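Local coordinates for protein tRNA dimethylallyltransferase (Bacillus halodurans, PDB 3EXA) that probably transfers a dimethylallyl group from dimethylallyl diphosphate onto adenine 37 of tRNAs that read codons beginning with uridine, using magnesium, at residues A[11-15]-A[204-208]; A[241-246]-A[262-267]; A[42-46]-A[218-223]. All coordinates share one frame; numbering follows the deposited sequence.

Contact 1: A[11-15]-A[204-208]; sequences PTAVG and LYDRI
Arg-207 reaches from helix 201-218 to Ala-13, in the P-loop (Walker A) between strand 4-9 and helix 16-25, the predicted ATP site. Its guanidinium approaches edge-on and grips a single carbonyl oxygen with two nitrogens. Arg-207 NE lies 2.8 Å from Ala-13 O and almost in line with the C=O bond, whereas NH2 stands above the carbonyl plane; both N-H bonds are clearly bent (144° for NE, 142° for NH2), as expected where two donors share one acceptor. A bend at chi3 (62°) turns the guanidinium so that its NE/NH2 edge faces Ala-13 O, while CB of Arg-207 packs against CB of Ala-13. The rest of the contact is mostly apolar. CG1 of Ile-208 also touches the Ala-13 methyl, 4.1 Å from its CB. Leu-204 divides its two branches: CD2 meets the ring of Pro-11 at CG, and CD1 reaches CG1 of Val-14 at 3.6 Å, the side chains crossing at a slant. Pro-11 also rests on Leu-275 of helix 256-279, and its carbonyl oxygen accepts a bond from Lys-16 NZ. The same CD1 of Leu-204 lies 3.3 Å from the carbonyl oxygen of Thr-12.

Contact 2: A[241-246]-A[262-267]; sequences IGYKEM and TLKRNS
Ile-241 and Asn-266 face each other at one end of the contact and Glu-245 and Leu-263 at the other, the latter CA atoms 5.9 Å apart, where the start of helix 244-251 meets helix 256-279. Glu-245 and Asn-266 come from opposite directions: Asn-266 ND2 gives a fairly straight bond (161°) to Glu-245 OE2, 2.8 Å away, on the anti lone pair of the carboxylate. That oxygen lies near the amide plane of Asn-266, although the two flat groups are turned 46° apart. A bend at chi2 (82°) swings the carboxylate of Glu-245 across Leu-263, whose CD1 comes within 3.5 Å of Glu-245 OE1. The start of helix 244-251, with the loop leading into it, packs on helix 256-279, the two helices joined by a short connection, and residues 241-244 belong to a region that probably contacts the substrate tRNA. Replacing Glu-245, with an alanine here, is likely to cost Asn-266 ND2 its acceptor across the contact and to open a gap beside Leu-263. CD1 of Leu-263 also touches Gly-242 CA at 3.7 Å, while CD2 faces the selenomethionine methyl CE of Met-246. Ile-241 lays its end obliquely over Asn-266, Ile-241 CD1 lying 3.4 Å from Asn-266 CB.

Contact 3: A[42-46]-A[218-223]; sequences GMDIG and EGLIDE
Glu-223 of helix 220-229 pushes its carboxylate into the bend of loop 42-46, where three successive backbone N-H groups receive it. From CB the chain runs out extended, CG pointing away from the backbone N (chi1 -175°), and this carries the acid from the helix to the loop. Glu-223 CG passes 3.9 Å from Gly-42 O, and CD then comes equally near Ile-45 N and Gly-46 N. At the tip the oxygens share the work. Glu-223 OE1 takes the N-H of Gly-46 on its syn lone pair, 2.6 Å from that nitrogen and fairly straight at 160°. Glu-223 OE2 accepts from Ile-45 N at 2.8 Å, on the syn side but tilted 23° from the carboxylate plane, and more weakly from Asp-44 N. Tyr-243 OH adds a bond to OE1. Ile-45 slides past Glu-223 in the opposite direction, Ile-45 CB 3.5 Å from Glu-223 OE1. Ile-45 CD1 continues to Glu-218 O, 3.5 Å away, where Gly-219 closes helix 201-218 as the C-prime residue of a Schellman motif; CG2 faces CB of Leu-220. CD1 of Leu-220 lies 3.5 Å from Gly-46 CA. Asp-44 pairs with Lys-49 through its own carboxylate. A buried carboxylate met by several backbone N-H groups and a tyrosine hydroxyl is likely to be stabilised as the anion, even with the like-charged Asp-44 nearby.

All three contacts are partly buried, and each involves a helix of the region 201-279. Helix 201-218 carries contact 1 and ends at Glu-218 in contact 3. Contacts 1 and 3 hold loops that follow strands of the parallel sheet, using opposite charges: an arginine on a carbonyl oxygen in contact 1, a carboxylate on backbone N-H groups in contact 3. Contact 2 sets the start of one helix, with the loop before it, against another, through a side-chain amide and carboxylate. Its touching residues include none that is exposed, against one in contact 1 and three in contact 3. Contact 2 touches both others: Ser-267 packs on Ile-208, Leu-263 on Leu-220. Contacts 1 and 3 stay about 8 Å apart at their nearest atoms.

Contact 1: A[11-15]-A[204-208]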
loop_
_atom_site.group_PDB
_atom_site.type_symbol
_atom_site.label_atom_id
_atom_site.label_comp_id
_atom_site.label_asym_id
_atom_site.label_seq_id
_atom_site.Cartn_x
_atom_site.Cartn_y
_atom_site.Cartn_z
ATOM N N PRO A 11 -19.775 -24.786 17.051
ATOM C CA PRO A 11 -18.510 -25.272 17.617
ATOM C C PRO A 11 -18.190 -26.700 17.178
ATOM O O PRO A 11 -18.887 -27.264 16.339
ATOM C CB PRO A 11 -18.750 -25.173 19.120
ATOM C CG PRO A 11 -20.218 -25.440 19.228
ATOM C CD PRO A 11 -20.777 -24.587 18.111
ATOM N N THR A 12 -17.139 -27.284 17.750
ATOM C CA THR A 12 -16.741 -28.653 17.415
ATOM C C THR A 12 -17.507 -29.664 18.252
ATOM O O THR A 12 -17.855 -29.392 19.398
ATOM C CB THR A 12 -15.246 -28.933 17.713
ATOM O OG1 THR A 12 -14.493 -27.715 17.659
ATOM C CG2 THR A 12 -14.678 -29.938 16.699
ATOM N N ALA A 13 -17.745 -30.832 17.665
ATOM C CA ALA A 13 -18.420 -31.936 18.325
ATOM C C ALA A 13 -19.938 -31.853 18.432
ATOM O O ALA A 13 -20.554 -32.671 19.116
ATOM C CB ALA A 13 -17.809 -32.151 19.707
ATOM N N VAL A 14 -20.548 -30.889 17.752
ATOM C CA VAL A 14 -22.004 -30.756 17.789
ATOM C C VAL A 14 -22.697 -31.520 16.662
ATOM O O VAL A 14 -23.905 -31.415 16.498
ATOM C CB VAL A 14 -22.457 -29.277 17.698
ATOM C CG1 VAL A 14 -22.186 -28.562 19.005
ATOM C CG2 VAL A 14 -21.735 -28.583 16.560
ATOM N N GLY A 15 -21.940 -32.267 15.866
ATOM C CA GLY A 15 -22.571 -33.031 14.802
ATOM C C GLY A 15 -22.811 -32.265 13.523
ATOM O O GLY A 15 -23.773 -32.525 12.804
ATOM N N LEU A 204 -21.296 -30.798 25.684
ATOM C CA LEU A 204 -20.372 -30.400 24.636
ATOM C C LEU A 204 -18.910 -30.567 25.053
ATOM O O LEU A 204 -18.079 -31.035 24.264
ATOM C CB LEU A 204 -20.622 -28.942 24.249
ATOM C CG LEU A 204 -19.651 -28.431 23.180
ATOM C CD1 LEU A 204 -20.016 -29.065 21.857
ATOM C CD2 LEU A 204 -19.697 -26.909 23.073
ATOM N N TYR A 205 -18.589 -30.177 26.286
ATOM C CA TYR A 205 -17.219 -30.280 26.794
ATOM C C TYR A 205 -16.752 -31.728 26.875
ATOM O O TYR A 205 -15.646 -32.058 26.437
ATOM C CB TYR A 205 -17.085 -29.609 28.177
ATOM C CG TYR A 205 -17.022 -28.089 28.144
ATOM C CD1 TYR A 205 -16.968 -27.403 26.929
ATOM C CD2 TYR A 205 -17.009 -27.338 29.323
ATOM C CE1 TYR A 205 -16.909 -26.012 26.879
ATOM C CE2 TYR A 205 -16.946 -25.931 29.285
ATOM C CZ TYR A 205 -16.899 -25.281 28.051
ATOM O OH TYR A 205 -16.849 -23.901 27.961
ATOM N N ASP A 206 -17.588 -32.596 27.433
ATOM C CA ASP A 206 -17.212 -34.005 27.544
ATOM C C ASP A 206 -16.963 -34.597 26.173
ATOM O O ASP A 206 -16.020 -35.367 25.987
ATOM C CB ASP A 206 -18.305 -34.812 28.245
ATOM C CG ASP A 206 -18.410 -34.489 29.716
ATOM O OD1 ASP A 206 -19.262 -35.097 30.391
ATOM O OD2 ASP A 206 -17.643 -33.631 30.200
ATOM N N ARG A 207 -17.806 -34.241 25.208
ATOM C CA ARG A 207 -17.627 -34.771 23.861
ATOM C C ARG A 207 -16.337 -34.235 23.246
ATOM O O ARG A 207 -15.754 -34.879 22.378
ATOM C CB ARG A 207 -18.832 -34.423 22.971
ATOM C CG ARG A 207 -20.090 -35.253 23.240
ATOM C CD ARG A 207 -21.300 -34.596 22.592
ATOM N NE ARG A 207 -21.160 -34.519 21.147
ATOM C CZ ARG A 207 -21.525 -35.483 20.308
ATOM N NH1 ARG A 207 -22.061 -36.598 20.781
ATOM N NH2 ARG A 207 -21.345 -35.338 18.999
ATOM N N ILE A 208 -15.894 -33.063 23.708
ATOM C CA ILE A 208 -14.670 -32.460 23.203
ATOM C C ILE A 208 -13.455 -33.171 23.819
ATOM O O ILE A 208 -12.462 -33.410 23.131
ATOM C CB ILE A 208 -14.642 -30.935 23.488
ATOM C CG1 ILE A 208 -15.701 -30.238 22.613
ATOM C CG2 ILE A 208 -13.252 -30.354 23.230
ATOM C CD1 ILE A 208 -15.880 -28.767 22.876
#

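Contact 2: A[241-246]-A[262-267]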
loop_
_atom_site.group_PDB
_atom_site.type_symbol
_atom_site.label_atom_id
_atom_site.label_comp_id
_atom_site.label_asym_id
_atom_site.label_seq_id
_atom_site.Cartn_x
_atom_site.Cartn_y
_atom_site.Cartn_z
ATOM N N ILE A 241 -4.380 -25.062 17.051
ATOM C CA ILE A 241 -4.780 -25.448 18.394
ATOM C C ILE A 241 -5.087 -26.946 18.539
ATOM O O ILE A 241 -6.134 -27.334 19.063
ATOM C CB ILE A 241 -6.008 -24.610 18.822
ATOM C CG1 ILE A 241 -6.351 -24.878 20.280
ATOM C CG2 ILE A 241 -7.189 -24.915 17.915
ATOM C CD1 ILE A 241 -7.436 -23.970 20.806
ATOM N N GLY A 242 -4.140 -27.761 18.077
ATOM C CA GLY A 242 -4.229 -29.212 18.120
ATOM C C GLY A 242 -2.915 -29.872 17.700
ATOM O O GLY A 242 -2.794 -31.094 17.745
ATOM N N TYR A 243 -1.936 -29.075 17.267
ATOM C CA TYR A 243 -0.610 -29.588 16.887
ATOM C C TYR A 243 0.449 -28.851 17.712
ATOM O O TYR A 243 1.537 -29.369 17.947
ATOM C CB TYR A 243 -0.301 -29.377 15.385
ATOM C CG TYR A 243 -1.088 -30.267 14.440
ATOM C CD1 TYR A 243 -2.372 -29.917 14.047
ATOM C CD2 TYR A 243 -0.584 -31.499 14.019
ATOM C CE1 TYR A 243 -3.153 -30.766 13.269
ATOM C CE2 TYR A 243 -1.351 -32.369 13.238
ATOM C CZ TYR A 243 -2.644 -31.992 12.873
ATOM O OH TYR A 243 -3.453 -32.849 12.162
ATOM N N LYS A 244 0.126 -27.637 18.150
ATOM C CA LYS A 244 1.072 -26.860 18.936
ATOM C C LYS A 244 1.319 -27.504 20.303
ATOM O O LYS A 244 2.443 -27.518 20.780
ATOM C CB LYS A 244 0.596 -25.404 19.091
ATOM C CG LYS A 244 -0.564 -25.189 20.031
ATOM C CD LYS A 244 -0.941 -23.707 20.157
ATOM C CE LYS A 244 -2.274 -23.594 20.913
ATOM N NZ LYS A 244 -2.755 -22.200 21.144
ATOM N N GLU A 245 0.288 -28.066 20.921
ATOM C CA GLU A 245 0.478 -28.695 22.218
ATOM C C GLU A 245 1.470 -29.846 22.115
ATOM O O GLU A 245 2.349 -30.008 22.968
ATOM C CB GLU A 245 -0.841 -29.209 22.767
ATOM C CG GLU A 245 -1.868 -28.119 23.020
ATOM C CD GLU A 245 -2.639 -27.705 21.783
ATOM O OE1 GLU A 245 -2.628 -28.451 20.770
ATOM O OE2 GLU A 245 -3.285 -26.634 21.834
HETATM N N MSE A 246 1.340 -30.650 21.070
HETATM C CA MSE A 246 2.261 -31.759 20.889
HETATM C C MSE A 246 3.676 -31.219 20.641
HETATM O O MSE A 246 4.657 -31.788 21.117
HETATM C CB MSE A 246 1.806 -32.650 19.729
HETATM C CG MSE A 246 0.502 -33.387 20.003
HETATM SE SE MSE A 246 0.535 -34.468 21.646
HETATM C CE MSE A 246 -0.671 -33.387 22.734
ATOM N N THR A 262 -3.672 -29.819 28.256
ATOM C CA THR A 262 -3.686 -28.476 27.681
ATOM C C THR A 262 -4.431 -28.437 26.349
ATOM O O THR A 262 -5.112 -27.455 26.032
ATOM C CB THR A 262 -2.247 -27.948 27.501
ATOM O OG1 THR A 262 -1.672 -27.696 28.794
ATOM C CG2 THR A 262 -2.240 -26.654 26.680
ATOM N N LEU A 263 -4.305 -29.511 25.581
ATOM C CA LEU A 263 -4.988 -29.614 24.296
ATOM C C LEU A 263 -6.487 -29.647 24.536
ATOM O O LEU A 263 -7.254 -29.005 23.825
ATOM C CB LEU A 263 -4.563 -30.892 23.564
ATOM C CG LEU A 263 -5.400 -31.304 22.352
ATOM C CD1 LEU A 263 -5.594 -30.113 21.429
ATOM C CD2 LEU A 263 -4.717 -32.440 21.613
ATOM N N LYS A 264 -6.907 -30.408 25.541
ATOM C CA LYS A 264 -8.319 -30.500 25.853
ATOM C C LYS A 264 -8.871 -29.138 26.254
ATOM O O LYS A 264 -9.939 -28.723 25.793
ATOM C CB LYS A 264 -8.548 -31.505 26.977
ATOM C CG LYS A 264 -8.438 -32.965 26.527
ATOM C CD LYS A 264 -8.600 -33.930 27.703
ATOM C CE LYS A 264 -8.651 -35.385 27.241
ATOM N NZ LYS A 264 -8.910 -36.327 28.368
ATOM N N ARG A 265 -8.131 -28.451 27.116
ATOM C CA ARG A 265 -8.524 -27.142 27.596
ATOM C C ARG A 265 -8.608 -26.165 26.432
ATOM O O ARG A 265 -9.635 -25.508 26.242
ATOM C CB ARG A 265 -7.518 -26.672 28.645
ATOM C CG ARG A 265 -7.798 -25.306 29.235
ATOM C CD ARG A 265 -7.374 -25.276 30.706
ATOM N NE ARG A 265 -6.064 -25.893 30.909
ATOM C CZ ARG A 265 -4.933 -25.449 30.367
ATOM N NH1 ARG A 265 -3.785 -26.075 30.606
ATOM N NH2 ARG A 265 -4.945 -24.375 29.587
ATOM N N ASN A 266 -7.545 -26.073 25.637
ATOM C CA ASN A 266 -7.579 -25.164 24.497
ATOM C C ASN A 266 -8.722 -25.524 23.549
ATOM O O ASN A 266 -9.334 -24.636 22.963
ATOM C CB ASN A 266 -6.259 -25.190 23.722
ATOM C CG ASN A 266 -5.086 -24.720 24.549
ATOM O OD1 ASN A 266 -5.243 -23.924 25.472
ATOM N ND2 ASN A 266 -3.898 -25.204 24.215
ATOM N N SER A 267 -9.014 -26.815 23.394
ATOM C CA SER A 267 -10.100 -27.229 22.509
ATOM C C SER A 267 -11.451 -26.742 23.032
ATOM O O SER A 267 -12.325 -26.355 22.251
ATOM C CB SER A 267 -10.143 -28.753 22.352
ATOM O OG SER A 267 -9.067 -29.234 21.564
#

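Contact 3: A[42-46]-A[218-223]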
loop_
_atom_site.group_PDB
_atom_site.type_symbol
_atom_site.label_atom_id
_atom_site.label_comp_id
_atom_site.label_asym_id
_atom_site.label_seq_id
_atom_site.Cartn_x
_atom_site.Cartn_y
_atom_site.Cartn_z
ATOM N N GLY A 42 -2.240 -34.741 4.978
ATOM C CA GLY A 42 -1.314 -35.468 5.828
ATOM C C GLY A 42 -1.630 -35.207 7.288
ATOM O O GLY A 42 -1.040 -35.818 8.179
HETATM N N MSE A 43 -2.559 -34.280 7.512
HETATM C CA MSE A 43 -3.010 -33.893 8.843
HETATM C C MSE A 43 -4.481 -34.270 8.921
HETATM O O MSE A 43 -5.362 -33.426 8.771
HETATM C CB MSE A 43 -2.830 -32.380 9.028
HETATM C CG MSE A 43 -1.361 -31.959 9.148
HETATM SE SE MSE A 43 -0.990 -30.067 8.956
HETATM C CE MSE A 43 -1.204 -29.449 10.772
ATOM N N ASP A 44 -4.747 -35.550 9.142
ATOM C CA ASP A 44 -6.120 -36.028 9.195
ATOM C C ASP A 44 -6.648 -36.169 10.615
ATOM O O ASP A 44 -7.776 -35.773 10.913
ATOM C CB ASP A 44 -6.220 -37.373 8.470
ATOM C CG ASP A 44 -5.604 -37.336 7.080
ATOM O OD1 ASP A 44 -5.894 -36.380 6.326
ATOM O OD2 ASP A 44 -4.839 -38.266 6.737
ATOM N N ILE A 45 -5.828 -36.727 11.497
ATOM C CA ILE A 45 -6.237 -36.932 12.878
ATOM C C ILE A 45 -6.387 -35.643 13.661
ATOM O O ILE A 45 -7.464 -35.343 14.169
ATOM C CB ILE A 45 -5.245 -37.830 13.601
ATOM C CG1 ILE A 45 -5.181 -39.180 12.886
ATOM C CG2 ILE A 45 -5.657 -37.989 15.045
ATOM C CD1 ILE A 45 -4.020 -40.036 13.291
ATOM N N GLY A 46 -5.311 -34.874 13.755
ATOM C CA GLY A 46 -5.369 -33.628 14.503
ATOM C C GLY A 46 -6.429 -32.651 14.029
ATOM O O GLY A 46 -6.845 -31.774 14.777
ATOM N N GLU A 218 -5.923 -42.688 18.000
ATOM C CA GLU A 218 -5.710 -42.911 16.565
ATOM C C GLU A 218 -4.290 -42.629 16.106
ATOM O O GLU A 218 -3.877 -43.097 15.051
ATOM C CB GLU A 218 -6.676 -42.055 15.749
ATOM C CG GLU A 218 -8.093 -42.589 15.730
ATOM C CD GLU A 218 -9.116 -41.521 15.396
ATOM O OE1 GLU A 218 -10.320 -41.845 15.378
ATOM O OE2 GLU A 218 -8.723 -40.354 15.158
ATOM N N GLY A 219 -3.549 -41.855 16.893
ATOM C CA GLY A 219 -2.179 -41.555 16.528
ATOM C C GLY A 219 -1.786 -40.090 16.422
ATOM O O GLY A 219 -0.824 -39.773 15.726
ATOM N N LEU A 220 -2.500 -39.198 17.096
ATOM C CA LEU A 220 -2.163 -37.778 17.040
ATOM C C LEU A 220 -0.658 -37.567 17.192
ATOM O O LEU A 220 -0.027 -36.944 16.341
ATOM C CB LEU A 220 -2.885 -37.012 18.149
ATOM C CG LEU A 220 -2.599 -35.509 18.139
ATOM C CD1 LEU A 220 -3.004 -34.930 16.784
ATOM C CD2 LEU A 220 -3.363 -34.830 19.265
ATOM N N ILE A 221 -0.098 -38.096 18.280
ATOM C CA ILE A 221 1.332 -37.979 18.572
ATOM C C ILE A 221 2.212 -38.376 17.388
ATOM O O ILE A 221 3.162 -37.673 17.052
ATOM C CB ILE A 221 1.733 -38.852 19.792
ATOM C CG1 ILE A 221 0.892 -38.466 21.004
ATOM C CG2 ILE A 221 3.207 -38.658 20.101
ATOM C CD1 ILE A 221 1.118 -39.343 22.201
ATOM N N ASP A 222 1.905 -39.509 16.768
ATOM C CA ASP A 222 2.679 -39.963 15.620
ATOM C C ASP A 222 2.552 -38.963 14.488
ATOM O O ASP A 222 3.537 -38.638 13.827
ATOM C CB ASP A 222 2.180 -41.320 15.133
ATOM C CG ASP A 222 2.572 -42.437 16.052
ATOM O OD1 ASP A 222 3.804 -42.630 16.239
ATOM O OD2 ASP A 222 1.658 -43.113 16.581
ATOM N N GLU A 223 1.326 -38.485 14.276
ATOM C CA GLU A 223 1.030 -37.524 13.226
ATOM C C GLU A 223 1.837 -36.249 13.423
ATOM O O GLU A 223 2.326 -35.669 12.455
ATOM C CB GLU A 223 -0.471 -37.199 13.203
ATOM C CG GLU A 223 -0.881 -36.286 12.053
ATOM C CD GLU A 223 -2.360 -35.952 12.047
ATOM O OE1 GLU A 223 -2.843 -35.318 13.010
ATOM O OE2 GLU A 223 -3.049 -36.325 11.074
#